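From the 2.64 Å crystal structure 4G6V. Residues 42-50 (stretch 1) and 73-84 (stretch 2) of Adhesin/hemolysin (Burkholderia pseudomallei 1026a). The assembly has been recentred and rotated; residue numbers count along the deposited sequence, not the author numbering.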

# COMPACT_ATOMS: atom_id res chain seq x y z
N GLY A 42 14.95 -3.87 -23.26
CA GLY A 42 14.31 -4.29 -22.02
C GLY A 42 15.22 -5.19 -21.20
O GLY A 42 16.17 -5.77 -21.73
N SER A 43 14.92 -5.34 -19.91
CA SER A 43 15.83 -6.03 -18.99
C SER A 43 15.17 -6.35 -17.61
O SER A 43 14.20 -5.71 -17.20
CB SER A 43 17.14 -5.20 -18.86
OG SER A 43 17.87 -5.49 -17.68
N LEU A 44 15.68 -7.35 -16.92
CA LEU A 44 15.16 -7.70 -15.60
C LEU A 44 16.26 -8.26 -14.70
O LEU A 44 16.87 -9.27 -15.01
CB LEU A 44 14.00 -8.70 -15.70
CG LEU A 44 13.37 -9.16 -14.37
CD1 LEU A 44 12.61 -8.01 -13.75
CD2 LEU A 44 12.46 -10.42 -14.49
N SER A 45 16.51 -7.60 -13.59
CA SER A 45 17.55 -8.03 -12.67
C SER A 45 17.17 -7.72 -11.23
O SER A 45 16.06 -7.24 -10.94
CB SER A 45 18.88 -7.35 -13.01
OG SER A 45 18.66 -5.98 -13.36
N GLY A 46 18.10 -8.00 -10.33
CA GLY A 46 17.82 -7.95 -8.92
C GLY A 46 17.03 -9.18 -8.54
O GLY A 46 16.39 -9.80 -9.39
N LYS A 47 17.08 -9.53 -7.27
CA LYS A 47 16.35 -10.68 -6.75
C LYS A 47 14.84 -10.42 -6.80
O LYS A 47 14.36 -9.37 -6.35
CB LYS A 47 16.83 -10.97 -5.34
N PRO A 48 14.07 -11.37 -7.37
CA PRO A 48 12.59 -11.30 -7.38
C PRO A 48 12.03 -11.65 -6.02
O PRO A 48 12.72 -12.33 -5.25
CB PRO A 48 12.20 -12.36 -8.41
CG PRO A 48 13.29 -13.36 -8.33
CD PRO A 48 14.56 -12.56 -8.07
N THR A 49 10.80 -11.23 -5.75
CA THR A 49 10.23 -11.32 -4.40
C THR A 49 9.85 -12.76 -3.96
O THR A 49 9.11 -13.46 -4.65
CB THR A 49 8.99 -10.42 -4.28
OG1 THR A 49 9.40 -9.04 -4.31
CG2 THR A 49 8.26 -10.71 -2.98
N GLN A 50 10.36 -13.18 -2.81
CA GLN A 50 10.02 -14.51 -2.30
C GLN A 50 8.81 -14.44 -1.36
O GLN A 50 8.81 -13.72 -0.36
CB GLN A 50 11.21 -15.14 -1.59
CG GLN A 50 12.35 -15.43 -2.54
CD GLN A 50 13.54 -16.09 -1.85
OE1 GLN A 50 13.63 -16.09 -0.61
NE2 GLN A 50 14.45 -16.67 -2.66
N LEU A 73 6.98 -5.62 -17.63
CA LEU A 73 7.60 -4.36 -18.03
C LEU A 73 8.95 -4.61 -18.70
O LEU A 73 9.26 -4.01 -19.74
CB LEU A 73 7.72 -3.40 -16.84
CG LEU A 73 6.34 -2.85 -16.46
CD1 LEU A 73 6.43 -1.79 -15.38
CD2 LEU A 73 5.60 -2.31 -17.66
N ALA A 74 9.74 -5.51 -18.13
CA ALA A 74 11.03 -5.84 -18.70
C ALA A 74 10.82 -6.30 -20.15
O ALA A 74 11.64 -6.02 -21.02
CB ALA A 74 11.72 -6.90 -17.86
N ASN A 75 9.71 -6.98 -20.41
CA ASN A 75 9.43 -7.46 -21.76
C ASN A 75 8.81 -6.38 -22.65
O ASN A 75 8.53 -6.64 -23.82
CB ASN A 75 8.54 -8.72 -21.76
CG ASN A 75 9.27 -9.96 -21.23
OD1 ASN A 75 10.50 -10.05 -21.31
ND2 ASN A 75 8.51 -10.91 -20.69
N LYS A 76 8.59 -5.20 -22.09
CA LYS A 76 8.06 -4.08 -22.86
C LYS A 76 9.14 -3.04 -23.13
O LYS A 76 8.89 -2.03 -23.81
CB LYS A 76 6.87 -3.44 -22.14
CG LYS A 76 5.60 -4.28 -22.19
CD LYS A 76 4.98 -4.26 -23.58
CE LYS A 76 3.69 -5.07 -23.60
NZ LYS A 76 2.68 -4.55 -24.58
N GLY A 77 10.34 -3.29 -22.61
CA GLY A 77 11.48 -2.44 -22.90
C GLY A 77 12.02 -1.64 -21.74
O GLY A 77 12.96 -0.86 -21.92
N TYR A 78 11.45 -1.78 -20.55
CA TYR A 78 12.01 -1.08 -19.39
C TYR A 78 13.15 -1.87 -18.78
O TYR A 78 13.20 -3.10 -18.88
CB TYR A 78 10.95 -0.82 -18.33
CG TYR A 78 9.81 0.02 -18.82
CD1 TYR A 78 9.75 1.37 -18.54
CD2 TYR A 78 8.78 -0.55 -19.56
CE1 TYR A 78 8.69 2.14 -18.99
CE2 TYR A 78 7.72 0.21 -20.01
CZ TYR A 78 7.68 1.55 -19.74
OH TYR A 78 6.61 2.29 -20.20
N ASP A 79 14.07 -1.16 -18.16
CA ASP A 79 15.11 -1.82 -17.40
C ASP A 79 14.61 -1.88 -15.97
O ASP A 79 14.46 -0.84 -15.31
CB ASP A 79 16.42 -1.05 -17.51
CG ASP A 79 16.93 -0.98 -18.95
OD1 ASP A 79 17.07 -2.06 -19.60
OD2 ASP A 79 17.16 0.14 -19.45
N VAL A 80 14.33 -3.09 -15.50
CA VAL A 80 13.70 -3.28 -14.20
C VAL A 80 14.61 -3.97 -13.19
O VAL A 80 15.06 -5.10 -13.43
CB VAL A 80 12.40 -4.09 -14.32
CG1 VAL A 80 11.81 -4.31 -12.95
CG2 VAL A 80 11.39 -3.39 -15.23
N VAL A 81 14.88 -3.29 -12.07
CA VAL A 81 15.54 -3.95 -10.94
C VAL A 81 14.61 -4.19 -9.76
O VAL A 81 14.05 -3.25 -9.18
CB VAL A 81 16.75 -3.15 -10.44
CG1 VAL A 81 17.55 -3.96 -9.39
CG2 VAL A 81 17.62 -2.71 -11.60
N GLN A 82 14.46 -5.46 -9.40
CA GLN A 82 13.58 -5.85 -8.31
C GLN A 82 14.30 -5.77 -6.96
O GLN A 82 15.46 -6.17 -6.84
CB GLN A 82 13.06 -7.27 -8.53
CG GLN A 82 12.05 -7.39 -9.65
CD GLN A 82 11.26 -8.67 -9.56
OE1 GLN A 82 11.48 -9.61 -10.34
NE2 GLN A 82 10.35 -8.72 -8.60
N ASN A 83 13.58 -5.27 -5.96
CA ASN A 83 14.12 -5.14 -4.61
C ASN A 83 15.52 -4.51 -4.59
O ASN A 83 16.47 -5.11 -4.05
CB ASN A 83 14.07 -6.48 -3.88
CG ASN A 83 12.67 -7.09 -3.88
OD1 ASN A 83 11.76 -6.57 -3.24
ND2 ASN A 83 12.49 -8.18 -4.63
N PRO A 84 15.65 -3.30 -5.16
CA PRO A 84 16.93 -2.60 -5.22
C PRO A 84 17.39 -2.12 -3.86
O PRO A 84 16.56 -1.67 -3.08
CB PRO A 84 16.61 -1.38 -6.10
CG PRO A 84 15.12 -1.19 -5.97
CD PRO A 84 14.58 -2.57 -5.88

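Two short strands, around Ser-43 to Ser-45 and Asp-79 to Val-81, run parallel, 14° apart, and their backbones do the first work of joining. The ladder alternates: Ser-43 N donates to Tyr-78 O (3.0 Å), Val-80 N to Ser-43 O (3.1 Å), Ser-45 N to Val-80 O (2.9 Å) and Gln-82 N to Ser-45 O (2.8 Å). Successive residues of a strand point to alternate faces, so Leu-44 and Val-80 share one and Ser-43, Asp-79, Ser-45 and Val-81 the other.

With chi1 t and chi2 p, Leu-44 brings CD1 to 3.9 Å from Val-80 CG1, while its CB lies 3.6 Å from Ala-74 CB at the end of the helix; a methyl is all that Ala-74 offers there, and it is buried. The other face is more polar. Val-81, chi1 t, sets CG2 3.9 Å from Ser-45 OG, a van der Waals contact.

Two of the glycines, Gly-42 and Gly-46, serve where the chains crowd. A CB on Gly-42 would sit 2.1 Å from Ala-74 O; bare, its CA approaches Gly-77 CA to 3.5 Å. Gly-46 also has positive phi, and a CB there would fall 2.4 Å from Gln-82 O. Gly-77 ends the helix in a Schellman motif; at phi 113° and psi 2° a CB would be jammed against the carbonyl O of Lys-76, so the position calls for glycine.

At the end of the ladder side chains add to the backbone. Asn-83, chi1 m and chi2 -69°, directs ND2 to two acceptors, Lys-47 O (2.8 Å) and Thr-49 OG1 (3.2 Å), so one amide ties down the loop after the first strand. Gln-82, largely covered and chi1 m, chi2 t, packs against that loop: its CB lies 3.3 Å from Lys-47 O and its OE1 3.4 Å from Pro-48 CB, while its NE2 is hydrogen-bonded elsewhere in the structure. Together the two stretches bury 662 Å².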